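Local coordinates for L-Ala-D/L-Glu epimerase, a muconate lactonizing enzyme (Klebsiella pneumoniae subsp. pneumoniae MGH 78578, PDB 3FCP), which belongs to the enolase superfamily, joining an N-terminal capping domain to a TIM-barrel-like domain that holds a magnesium ion, at residues T178-T183 with C213-A218; A185-L190 with A194-D199; I224-S229 with A234-L239; Q261-G266 with Q292-G297. All coordinates share one frame; numbering follows the deposited sequence.

Interaction 1: residues T178-T183 with C213-A218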
loop_
_atom_site.group_PDB
_atom_site.type_symbol
_atom_site.label_atom_id
_atom_site.label_comp_id
_atom_site.label_asym_id
_atom_site.label_seq_id
_atom_site.Cartn_x
_atom_site.Cartn_y
_atom_site.Cartn_z
ATOM N N THR A 178 27.189 -5.960 -25.886
ATOM C CA THR A 178 27.146 -6.400 -27.272
ATOM C C THR A 178 25.733 -6.301 -27.843
ATOM O O THR A 178 25.550 -5.781 -28.945
ATOM C CB THR A 178 27.687 -7.844 -27.432
ATOM O OG1 THR A 178 26.781 -8.776 -26.833
ATOM C CG2 THR A 178 29.034 -7.975 -26.759
ATOM N N ASP A 179 24.732 -6.781 -27.104
ATOM C CA ASP A 179 23.356 -6.703 -27.590
ATOM C C ASP A 179 22.896 -5.261 -27.778
ATOM O O ASP A 179 22.139 -4.970 -28.704
ATOM C CB ASP A 179 22.379 -7.425 -26.648
ATOM C CG ASP A 179 22.300 -8.924 -26.915
ATOM O OD1 ASP A 179 22.482 -9.335 -28.082
ATOM O OD2 ASP A 179 22.037 -9.693 -25.966
ATOM N N LEU A 180 23.344 -4.358 -26.909
ATOM C CA LEU A 180 22.945 -2.957 -27.020
ATOM C C LEU A 180 23.592 -2.282 -28.228
ATOM O O LEU A 180 22.978 -1.433 -28.873
ATOM C CB LEU A 180 23.298 -2.180 -25.739
ATOM C CG LEU A 180 22.505 -2.526 -24.474
ATOM C CD1 LEU A 180 22.975 -1.661 -23.311
ATOM C CD2 LEU A 180 21.025 -2.307 -24.727
ATOM N N ARG A 181 24.833 -2.650 -28.527
ATOM C CA ARG A 181 25.531 -2.073 -29.678
ATOM C C ARG A 181 24.878 -2.607 -30.945
ATOM O O ARG A 181 24.754 -1.899 -31.946
ATOM C CB ARG A 181 27.016 -2.446 -29.641
ATOM C CG ARG A 181 27.769 -1.789 -28.494
ATOM C CD ARG A 181 29.185 -2.323 -28.334
ATOM N NE ARG A 181 29.991 -2.177 -29.543
ATOM C CZ ARG A 181 30.023 -3.060 -30.535
ATOM N NH1 ARG A 181 29.293 -4.166 -30.469
ATOM N NH2 ARG A 181 30.790 -2.840 -31.597
ATOM N N HIS A 182 24.462 -3.869 -30.885
ATOM C CA HIS A 182 23.787 -4.519 -32.004
ATOM C C HIS A 182 22.487 -3.773 -32.301
ATOM O O HIS A 182 22.233 -3.370 -33.435
ATOM C CB HIS A 182 23.483 -5.977 -31.643
ATOM C CG HIS A 182 22.520 -6.653 -32.572
ATOM N ND1 HIS A 182 22.845 -6.992 -33.868
ATOM C CD2 HIS A 182 21.244 -7.070 -32.383
ATOM C CE1 HIS A 182 21.813 -7.592 -34.435
ATOM N NE2 HIS A 182 20.828 -7.652 -33.557
ATOM N N THR A 183 21.669 -3.576 -31.270
ATOM C CA THR A 183 20.396 -2.894 -31.449
ATOM C C THR A 183 20.578 -1.434 -31.858
ATOM O O THR A 183 19.864 -0.940 -32.728
ATOM C CB THR A 183 19.512 -2.996 -30.167
ATOM O OG1 THR A 183 18.351 -2.164 -30.312
ATOM C CG2 THR A 183 20.282 -2.561 -28.947
ATOM N N CYS A 213 17.001 -1.881 -20.354
ATOM C CA CYS A 213 15.777 -1.191 -20.749
ATOM C C CYS A 213 15.934 0.327 -20.822
ATOM O O CYS A 213 15.361 0.962 -21.707
ATOM C CB CYS A 213 14.626 -1.559 -19.807
ATOM S SG CYS A 213 13.982 -3.228 -20.105
ATOM N N ARG A 214 16.693 0.912 -19.898
ATOM C CA ARG A 214 16.902 2.363 -19.929
ATOM C C ARG A 214 17.623 2.753 -21.218
ATOM O O ARG A 214 17.253 3.720 -21.878
ATOM C CB ARG A 214 17.725 2.835 -18.717
ATOM C CG ARG A 214 16.911 3.042 -17.442
ATOM C CD ARG A 214 17.732 3.766 -16.378
ATOM N NE ARG A 214 18.838 2.943 -15.889
ATOM C CZ ARG A 214 18.756 2.120 -14.849
ATOM N NH1 ARG A 214 17.614 2.015 -14.175
ATOM N NH2 ARG A 214 19.808 1.389 -14.492
ATOM N N GLU A 215 18.646 1.985 -21.572
ATOM C CA GLU A 215 19.421 2.239 -22.784
ATOM C C GLU A 215 18.563 2.094 -24.033
ATOM O O GLU A 215 18.633 2.923 -24.942
ATOM C CB GLU A 215 20.598 1.268 -22.861
ATOM C CG GLU A 215 21.714 1.575 -21.887
ATOM C CD GLU A 215 22.380 2.893 -22.205
ATOM O OE1 GLU A 215 22.828 3.063 -23.362
ATOM O OE2 GLU A 215 22.450 3.760 -21.306
ATOM N N LEU A 216 17.756 1.037 -24.079
ATOM C CA LEU A 216 16.884 0.804 -25.221
ATOM C C LEU A 216 15.889 1.953 -25.388
ATOM O O LEU A 216 15.665 2.444 -26.501
ATOM C CB LEU A 216 16.133 -0.516 -25.049
ATOM C CG LEU A 216 16.983 -1.790 -25.127
ATOM C CD1 LEU A 216 16.172 -2.979 -24.636
ATOM C CD2 LEU A 216 17.457 -2.005 -26.566
ATOM N N ALA A 217 15.290 2.386 -24.287
ATOM C CA ALA A 217 14.334 3.482 -24.365
ATOM C C ALA A 217 15.033 4.740 -24.860
ATOM O O ALA A 217 14.480 5.485 -25.667
ATOM C CB ALA A 217 13.704 3.737 -23.002
ATOM N N ALA A 218 16.248 4.972 -24.371
ATOM C CA ALA A 218 17.010 6.157 -24.755
ATOM C C ALA A 218 17.361 6.194 -26.246
ATOM O O ALA A 218 17.360 7.264 -26.852
ATOM C CB ALA A 218 18.282 6.265 -23.902
#

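Interaction 2: residues A185-L190 with A194-D199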
loop_
_atom_site.group_PDB
_atom_site.type_symbol
_atom_site.label_atom_id
_atom_site.label_comp_id
_atom_site.label_asym_id
_atom_site.label_seq_id
_atom_site.Cartn_x
_atom_site.Cartn_y
_atom_site.Cartn_z
ATOM N N ALA A 185 22.936 -0.126 -33.598
ATOM C CA ALA A 185 23.323 -0.111 -35.009
ATOM C C ALA A 185 22.102 -0.242 -35.914
ATOM O O ALA A 185 21.965 0.481 -36.908
ATOM C CB ALA A 185 24.307 -1.245 -35.293
ATOM N N ILE A 186 21.209 -1.162 -35.565
ATOM C CA ILE A 186 20.006 -1.379 -36.355
ATOM C C ILE A 186 19.082 -0.170 -36.285
ATOM O O ILE A 186 18.477 0.221 -37.286
ATOM C CB ILE A 186 19.253 -2.642 -35.880
ATOM C CG1 ILE A 186 20.136 -3.874 -36.100
ATOM C CG2 ILE A 186 17.945 -2.791 -36.649
ATOM C CD1 ILE A 186 19.573 -5.159 -35.529
ATOM N N VAL A 187 18.977 0.427 -35.102
ATOM C CA VAL A 187 18.128 1.597 -34.924
ATOM C C VAL A 187 18.614 2.748 -35.809
ATOM O O VAL A 187 17.814 3.424 -36.454
ATOM C CB VAL A 187 18.112 2.054 -33.443
ATOM C CG1 VAL A 187 17.409 3.402 -33.311
ATOM C CG2 VAL A 187 17.398 1.012 -32.594
ATOM N N GLU A 188 19.927 2.962 -35.841
ATOM C CA GLU A 188 20.508 4.029 -36.657
ATOM C C GLU A 188 20.259 3.780 -38.143
ATOM O O GLU A 188 19.851 4.680 -38.875
ATOM C CB GLU A 188 22.019 4.120 -36.431
ATOM C CG GLU A 188 22.447 4.167 -34.982
ATOM C CD GLU A 188 23.946 4.324 -34.829
ATOM O OE1 GLU A 188 24.699 3.675 -35.593
ATOM O OE2 GLU A 188 24.371 5.089 -33.937
ATOM N N ALA A 189 20.510 2.546 -38.574
ATOM C CA ALA A 189 20.344 2.152 -39.969
ATOM C C ALA A 189 18.901 2.166 -40.471
ATOM O O ALA A 189 18.607 2.779 -41.496
ATOM C CB ALA A 189 20.955 0.771 -40.187
ATOM N N LEU A 190 18.007 1.481 -39.763
ATOM C CA LEU A 190 16.597 1.417 -40.153
ATOM C C LEU A 190 15.843 2.543 -39.456
ATOM O O LEU A 190 14.649 2.436 -39.165
ATOM C CB LEU A 190 15.998 0.063 -39.751
ATOM C CG LEU A 190 16.575 -1.222 -40.359
ATOM C CD1 LEU A 190 18.059 -1.334 -40.059
ATOM C CD2 LEU A 190 15.835 -2.423 -39.786
ATOM N N ALA A 194 11.012 3.169 -39.701
ATOM C CA ALA A 194 10.771 1.848 -39.139
ATOM C C ALA A 194 10.587 1.817 -37.628
ATOM O O ALA A 194 11.332 2.454 -36.885
ATOM C CB ALA A 194 11.902 0.908 -39.536
ATOM N N SER A 195 9.580 1.070 -37.184
ATOM C CA SER A 195 9.307 0.909 -35.759
ATOM C C SER A 195 10.193 -0.233 -35.279
ATOM O O SER A 195 10.097 -1.357 -35.774
ATOM C CB SER A 195 7.836 0.544 -35.527
ATOM O OG SER A 195 7.594 0.230 -34.162
ATOM N N ILE A 196 11.060 0.052 -34.320
ATOM C CA ILE A 196 11.960 -0.968 -33.808
ATOM C C ILE A 196 11.513 -1.492 -32.449
ATOM O O ILE A 196 11.350 -0.724 -31.500
ATOM C CB ILE A 196 13.408 -0.427 -33.659
ATOM C CG1 ILE A 196 13.897 0.165 -34.988
ATOM C CG2 ILE A 196 14.332 -1.547 -33.180
ATOM C CD1 ILE A 196 13.913 -0.814 -36.151
ATOM N N ARG A 197 11.307 -2.802 -32.369
ATOM C CA ARG A 197 10.921 -3.440 -31.117
ATOM C C ARG A 197 11.992 -4.485 -30.829
ATOM O O ARG A 197 12.633 -4.991 -31.754
ATOM C CB ARG A 197 9.558 -4.139 -31.234
ATOM C CG ARG A 197 8.373 -3.246 -31.648
ATOM C CD ARG A 197 8.182 -3.234 -33.164
ATOM N NE ARG A 197 6.997 -2.480 -33.574
ATOM C CZ ARG A 197 5.742 -2.878 -33.380
ATOM N NH1 ARG A 197 5.486 -4.032 -32.779
ATOM N NH2 ARG A 197 4.739 -2.120 -33.794
ATOM N N VAL A 198 12.205 -4.799 -29.555
ATOM C CA VAL A 198 13.187 -5.819 -29.196
ATOM C C VAL A 198 12.506 -6.843 -28.301
ATOM O O VAL A 198 11.536 -6.529 -27.602
ATOM C CB VAL A 198 14.410 -5.230 -28.441
ATOM C CG1 VAL A 198 15.005 -4.072 -29.238
ATOM C CG2 VAL A 198 14.010 -4.786 -27.036
ATOM N N ASP A 199 13.016 -8.064 -28.332
ATOM C CA ASP A 199 12.478 -9.151 -27.533
ATOM C C ASP A 199 13.655 -9.838 -26.852
ATOM O O ASP A 199 14.518 -10.405 -27.522
ATOM C CB ASP A 199 11.712 -10.126 -28.441
ATOM C CG ASP A 199 11.109 -11.300 -27.680
ATOM O OD1 ASP A 199 11.000 -11.221 -26.439
ATOM O OD2 ASP A 199 10.736 -12.297 -28.336
#

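Interaction 3: residues I224-S229 with A234-L239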
loop_
_atom_site.group_PDB
_atom_site.type_symbol
_atom_site.label_atom_id
_atom_site.label_comp_id
_atom_site.label_asym_id
_atom_site.label_seq_id
_atom_site.Cartn_x
_atom_site.Cartn_y
_atom_site.Cartn_z
ATOM N N ILE A 224 9.722 -3.012 -25.747
ATOM C CA ILE A 224 10.660 -3.996 -25.209
ATOM C C ILE A 224 9.826 -5.177 -24.722
ATOM O O ILE A 224 9.018 -5.027 -23.803
ATOM C CB ILE A 224 11.445 -3.427 -24.003
ATOM C CG1 ILE A 224 12.172 -2.137 -24.406
ATOM C CG2 ILE A 224 12.444 -4.471 -23.503
ATOM C CD1 ILE A 224 12.830 -1.400 -23.222
ATOM N N GLU A 225 10.019 -6.343 -25.335
ATOM C CA GLU A 225 9.260 -7.537 -24.976
ATOM C C GLU A 225 9.923 -8.431 -23.926
ATOM O O GLU A 225 11.108 -8.763 -24.031
ATOM C CB GLU A 225 8.979 -8.364 -26.237
ATOM C CG GLU A 225 7.983 -9.506 -26.041
ATOM C CD GLU A 225 7.755 -10.321 -27.308
ATOM O OE1 GLU A 225 8.091 -9.829 -28.413
ATOM O OE2 GLU A 225 7.228 -11.450 -27.200
ATOM N N GLN A 226 9.135 -8.807 -22.919
ATOM C CA GLN A 226 9.549 -9.691 -21.826
ATOM C C GLN A 226 11.036 -9.611 -21.490
ATOM O O GLN A 226 11.770 -10.595 -21.625
ATOM C CB GLN A 226 9.174 -11.134 -22.183
ATOM C CG GLN A 226 9.162 -12.110 -21.020
ATOM C CD GLN A 226 8.087 -11.788 -19.994
ATOM O OE1 GLN A 226 6.907 -11.659 -20.328
ATOM N NE2 GLN A 226 8.493 -11.660 -18.741
ATOM N N PRO A 227 11.496 -8.439 -21.026
ATOM C CA PRO A 227 12.909 -8.252 -20.678
ATOM C C PRO A 227 13.409 -9.165 -19.567
ATOM O O PRO A 227 14.545 -9.638 -19.614
ATOM C CB PRO A 227 12.977 -6.769 -20.302
ATOM C CG PRO A 227 11.586 -6.479 -19.793
ATOM C CD PRO A 227 10.728 -7.202 -20.795
ATOM N N VAL A 228 12.557 -9.421 -18.578
ATOM C CA VAL A 228 12.933 -10.273 -17.456
ATOM C C VAL A 228 12.167 -11.596 -17.432
ATOM O O VAL A 228 11.275 -11.831 -18.249
ATOM C CB VAL A 228 12.715 -9.540 -16.108
ATOM C CG1 VAL A 228 13.639 -8.339 -16.017
ATOM C CG2 VAL A 228 11.260 -9.099 -15.978
ATOM N N SER A 229 12.527 -12.454 -16.484
ATOM C CA SER A 229 11.903 -13.764 -16.334
ATOM C C SER A 229 10.450 -13.685 -15.876
ATOM O O SER A 229 10.058 -12.758 -15.164
ATOM C CB SER A 229 12.686 -14.604 -15.321
ATOM O OG SER A 229 11.976 -15.792 -15.001
ATOM N N ALA A 234 7.317 -9.183 -10.612
ATOM C CA ALA A 234 7.525 -7.993 -9.798
ATOM C C ALA A 234 8.470 -7.043 -10.534
ATOM O O ALA A 234 8.233 -5.835 -10.582
ATOM C CB ALA A 234 8.105 -8.371 -8.434
ATOM N N ALA A 235 9.535 -7.590 -11.119
ATOM C CA ALA A 235 10.491 -6.771 -11.867
ATOM C C ALA A 235 9.836 -6.202 -13.128
ATOM O O ALA A 235 10.064 -5.040 -13.486
ATOM C CB ALA A 235 11.718 -7.603 -12.250
ATOM N N LEU A 236 9.029 -7.023 -13.800
ATOM C CA LEU A 236 8.351 -6.590 -15.020
ATOM C C LEU A 236 7.479 -5.368 -14.716
ATOM O O LEU A 236 7.490 -4.387 -15.453
ATOM C CB LEU A 236 7.480 -7.716 -15.593
ATOM C CG LEU A 236 6.846 -7.397 -16.953
ATOM C CD1 LEU A 236 7.952 -7.310 -18.007
ATOM C CD2 LEU A 236 5.846 -8.477 -17.345
ATOM N N VAL A 237 6.724 -5.432 -13.626
ATOM C CA VAL A 237 5.864 -4.323 -13.230
ATOM C C VAL A 237 6.669 -3.066 -12.928
ATOM O O VAL A 237 6.311 -1.972 -13.372
ATOM C CB VAL A 237 5.028 -4.683 -11.980
ATOM C CG1 VAL A 237 4.292 -3.451 -11.463
ATOM C CG2 VAL A 237 4.033 -5.796 -12.333
ATOM N N ARG A 238 7.750 -3.223 -12.167
ATOM C CA ARG A 238 8.596 -2.092 -11.803
ATOM C C ARG A 238 9.163 -1.438 -13.066
ATOM O O ARG A 238 9.144 -0.213 -13.209
ATOM C CB ARG A 238 9.738 -2.558 -10.888
ATOM C CG ARG A 238 10.677 -1.440 -10.438
ATOM C CD ARG A 238 11.739 -1.946 -9.452
ATOM N NE ARG A 238 12.549 -3.034 -9.994
ATOM C CZ ARG A 238 12.514 -4.286 -9.550
ATOM N NH1 ARG A 238 11.707 -4.611 -8.547
ATOM N NH2 ARG A 238 13.270 -5.218 -10.117
ATOM N N LEU A 239 9.657 -2.260 -13.981
ATOM C CA LEU A 239 10.207 -1.749 -15.227
ATOM C C LEU A 239 9.133 -0.999 -16.027
ATOM O O LEU A 239 9.392 0.080 -16.548
ATOM C CB LEU A 239 10.784 -2.900 -16.057
ATOM C CG LEU A 239 12.031 -3.555 -15.453
ATOM C CD1 LEU A 239 12.313 -4.876 -16.141
ATOM C CD2 LEU A 239 13.221 -2.600 -15.587
#

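Interaction 4: residues Q261-G266 with Q292-G297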
loop_
_atom_site.group_PDB
_atom_site.type_symbol
_atom_site.label_atom_id
_atom_site.label_comp_id
_atom_site.label_asym_id
_atom_site.label_seq_id
_atom_site.Cartn_x
_atom_site.Cartn_y
_atom_site.Cartn_z
ATOM N N GLN A 261 -4.359 -10.533 -13.115
ATOM C CA GLN A 261 -3.386 -10.446 -12.026
ATOM C C GLN A 261 -2.272 -9.426 -12.295
ATOM O O GLN A 261 -1.972 -8.585 -11.446
ATOM C CB GLN A 261 -2.785 -11.830 -11.764
ATOM C CG GLN A 261 -3.759 -12.809 -11.125
ATOM C CD GLN A 261 -3.269 -14.252 -11.178
ATOM O OE1 GLN A 261 -2.064 -14.513 -11.086
ATOM N NE2 GLN A 261 -4.202 -15.196 -11.309
ATOM N N LEU A 262 -1.660 -9.498 -13.470
ATOM C CA LEU A 262 -0.580 -8.572 -13.820
ATOM C C LEU A 262 -1.062 -7.116 -13.826
ATOM O O LEU A 262 -0.404 -6.229 -13.286
ATOM C CB LEU A 262 -0.014 -8.912 -15.199
ATOM C CG LEU A 262 1.495 -9.091 -15.390
ATOM C CD1 LEU A 262 1.818 -8.828 -16.860
ATOM C CD2 LEU A 262 2.293 -8.154 -14.498
ATOM N N ALA A 263 -2.208 -6.873 -14.453
ATOM C CA ALA A 263 -2.771 -5.528 -14.526
ATOM C C ALA A 263 -3.062 -4.971 -13.120
ATOM O O ALA A 263 -2.731 -3.828 -12.804
ATOM C CB ALA A 263 -4.054 -5.552 -15.367
ATOM N N GLN A 264 -3.677 -5.797 -12.283
ATOM C CA GLN A 264 -4.029 -5.408 -10.920
ATOM C C GLN A 264 -2.760 -5.049 -10.143
ATOM O O GLN A 264 -2.758 -4.157 -9.296
ATOM C CB GLN A 264 -4.777 -6.577 -10.251
ATOM C CG GLN A 264 -5.212 -6.358 -8.809
ATOM C CD GLN A 264 -4.062 -6.427 -7.826
ATOM O OE1 GLN A 264 -3.333 -7.414 -7.774
ATOM N NE2 GLN A 264 -3.894 -5.372 -7.039
ATOM N N GLN A 265 -1.675 -5.740 -10.467
ATOM C CA GLN A 265 -0.391 -5.526 -9.820
ATOM C C GLN A 265 0.218 -4.173 -10.200
ATOM O O GLN A 265 1.147 -3.701 -9.545
ATOM C CB GLN A 265 0.554 -6.653 -10.213
ATOM C CG GLN A 265 1.644 -6.949 -9.210
ATOM C CD GLN A 265 2.433 -8.185 -9.595
ATOM O OE1 GLN A 265 1.851 -9.208 -9.980
ATOM N NE2 GLN A 265 3.760 -8.104 -9.491
ATOM N N GLY A 266 -0.302 -3.561 -11.264
ATOM C CA GLY A 266 0.199 -2.263 -11.685
ATOM C C GLY A 266 0.947 -2.227 -13.009
ATOM O O GLY A 266 1.488 -1.187 -13.389
ATOM N N GLN A 292 -8.169 -4.813 -22.358
ATOM C CA GLN A 292 -8.862 -3.587 -22.742
ATOM C C GLN A 292 -9.505 -2.887 -21.552
ATOM O O GLN A 292 -9.446 -1.665 -21.433
ATOM C CB GLN A 292 -9.925 -3.880 -23.788
ATOM C CG GLN A 292 -9.371 -4.382 -25.101
ATOM C CD GLN A 292 -10.455 -4.568 -26.129
ATOM O OE1 GLN A 292 -11.444 -5.255 -25.876
ATOM N NE2 GLN A 292 -10.283 -3.954 -27.296
ATOM N N ALA A 293 -10.122 -3.659 -20.666
ATOM C CA ALA A 293 -10.762 -3.067 -19.500
ATOM C C ALA A 293 -9.733 -2.380 -18.605
ATOM O O ALA A 293 -10.026 -1.361 -17.980
ATOM C CB ALA A 293 -11.508 -4.142 -18.709
ATOM N N ALA A 294 -8.523 -2.933 -18.550
ATOM C CA ALA A 294 -7.460 -2.381 -17.714
ATOM C C ALA A 294 -6.592 -1.305 -18.379
ATOM O O ALA A 294 -5.673 -0.783 -17.747
ATOM C CB ALA A 294 -6.566 -3.511 -17.216
ATOM N N GLY A 295 -6.863 -0.989 -19.644
ATOM C CA GLY A 295 -6.070 0.021 -20.339
ATOM C C GLY A 295 -4.742 -0.496 -20.883
ATOM O O GLY A 295 -3.820 0.283 -21.146
ATOM N N ILE A 296 -4.641 -1.811 -21.050
ATOM C CA ILE A 296 -3.430 -2.450 -21.566
ATOM C C ILE A 296 -3.571 -2.715 -23.071
ATOM O O ILE A 296 -4.587 -3.246 -23.527
ATOM C CB ILE A 296 -3.165 -3.759 -20.779
ATOM C CG1 ILE A 296 -2.665 -3.398 -19.368
ATOM C CG2 ILE A 296 -2.171 -4.665 -21.523
ATOM C CD1 ILE A 296 -2.717 -4.542 -18.384
ATOM N N GLY A 297 -2.551 -2.316 -23.835
ATOM C CA GLY A 297 -2.563 -2.488 -25.282
ATOM C C GLY A 297 -2.468 -3.928 -25.765
ATOM O O GLY A 297 -2.078 -4.824 -25.007
#

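Interaction 1: residues T178-T183 with C213-A218
Leu180 and Leu216 meet in an apolar helix-to-helix contact on the outside of the barrel, where the helices 176-189 and 206-218 lie side by side. The short axes of the two segments run almost parallel, inclined by 11°, and come within 10.7 Å of each other, so the gap is bridged by side chains rather than by backbone. Leu180 does most of the bridging. Its CG stands anti to the carbonyl carbon (chi1 -69°), which sends the fork across the gap with its two methyls dividing the work: CD1 rests on the aliphatic part of Glu215, 3.8 Å from its CG, while CD2 meets CD2 of Leu216 at 4.0 Å. The two leucines cross at about a right angle. One turn further along, Thr183 presses its methyl CG2 against the same Leu216 CD2 at 3.7 Å, and that one leucine methyl thus touches two residues of the opposing helix. Glu215 is bent at chi2, with CB and CG laid against Leu180; its carboxylate makes a long, weak ion pair with Arg184. Below, Thr183 and Leu216 both reach Val198 of strand 195-199, which closes the layer on the sheet side. Neighbouring helices packed nearly parallel over a strand that lies between them in the chain are characteristic of the alpha/beta barrel, the fold of the enolase-superfamily C-terminal domain.

Interaction 2: residues A185-L190 with A194-D199
Val187, Leu190, Ala194 and Ile196 form the apolar seam between the end of helix 176-189 and the strand that follows it, and their rotamers decide which branches touch. Val187 holds CG1 anti to its own backbone nitrogen (chi1 171°), leaving CG2 to approach CG2 of Ile196 at 4.0 Å; the two branched side chains cross obliquely. In Ile196 the CG1 arm is anti to the carbonyl carbon (chi1 -55°) and turns again at chi2 (-59°), folding CD1 back to lie 4.3 Å from CB of Leu190. One isoleucine therefore meets Val187 in the helix and Leu190 just beyond it, each with a different branch. Leu190, the first residue to leave helical geometry, offers its CB to the methyl of Ala194 at 4.2 Å, and that methyl also sits 3.2 Å from the Leu190 carbonyl O, which is buried here and has no polar partner in the model. Leu190 and Ala194 share Phe167 and Leu159 as further neighbours, while Leu169 of strand 166-170 backs Ile196. Ser195 points away from the helix, and its OG accepts a bond from Arg197 NE at 2.8 Å, with the oxygen close to the guanidinium plane. A helix whose last turn packs on the next parallel strand marks the second half of a right-handed beta-alpha-beta unit, the repeating element of the TIM barrel.

Interaction 3: residues I224-S229 with A234-L239
Leu236 CD2 stands off one face of the Gln226 amide, obliquely, 4.4 Å from NE2. At the edge of this flat group, almost in the amide plane, lies the carbonyl O of Val228, which accepts a nearly straight bond from Gln226 NE2 at 2.8 Å; seen from Val228, the donor sits above the carbonyl plane. The amide's other end, OE1, receives the backbone N-H groups of Asp250 and Ala252, so its rotation is fixed from both ends. The neighbouring Pro227 ring brings CD to 3.9 Å from Leu236 CD1, crossing that leucine at about a right angle, and slides past Leu239 in the opposite direction. Val228 fills the middle: CG1 meets Leu239 CD1 tip to tip at 3.7 Å, while CG2 lies over the helix backbone, 3.7 Å from Leu236 N and 4.0 Å from Ala235 CB. The chemistry thus splits in two. Apolar packing seats the turn after strand 223-225 on helix 233-242, and the hydrogen bonds of the Gln226 amide tie that turn to the loop carrying the magnesium ligands Asp250 and Glu251, consistent with a second-shell role for Gln226.

Interaction 4: residues Q261-G266 with Q292-G297
Ala263 and Ala294 mark the closest backbone approach, 6.5 Å between their CA atoms, of two segments that each bring a helix to its close. Both helices finish in a Schellman motif: Gly266 and Gly295 adopt positive phi (112° and 81°) while bonds run back into the last turn, among them Gly266 N to Ala263 O at 2.9 Å. At such angles a side chain would press on the preceding carbonyl oxygen, a problem that glycine does not have. After Gly295 the chain straightens at Ile296 and enters strand 297-300, whose first residue, Gly297, bonds through its backbone to Gly269 and to Tyr271 of the adjacent strand 270-273.

The side-chain contact is small and wholly apolar. Ala263 points its methyl into the gap, where it touches two partners: the methyl of Ala294 at 3.7 Å, and CD1 of Ile296 at 3.5 Å, a pair tighter than normal van der Waals contact. Ile296 reaches this position because CG1 stands anti to the carbonyl carbon (chi1 -73°) and the chain then continues extended, carrying CD1 onto Ala263 CB, and within 4.0 Å of its CA. Tyr271 packs against both Ala263 and Ile296. Tyr260 of a third subunit lies on Ala263 and Ala294, so the same small residues also accept a neighbouring chain. The ends of two helices of the outer layer, meeting through alanine methyls and an isoleucine beside strand 270-273, are typical of the TIM-like barrel, and here they also form part of a subunit interface.

How the interactions relate
Read from the N terminus, the four contacts trace successive steps around one barrel. Interaction 1 spans residues 178 to 218 and encloses interaction 2, which shares helix 176-189 and closes the short turn into strand 195-199. Interaction 3 opens after that loop is complete, yet joins it directly: Cys213 packs on Pro227, and Val198 O lies 2.7 Å from Glu225 N, a probable hydrogen bond between neighbouring strands. Interaction 4, the last in series, touches only interaction 3, through Val237 against Leu262 and Gln265. No two loops cross, and these contacts join neighbouring strands and helices of the barrel in series.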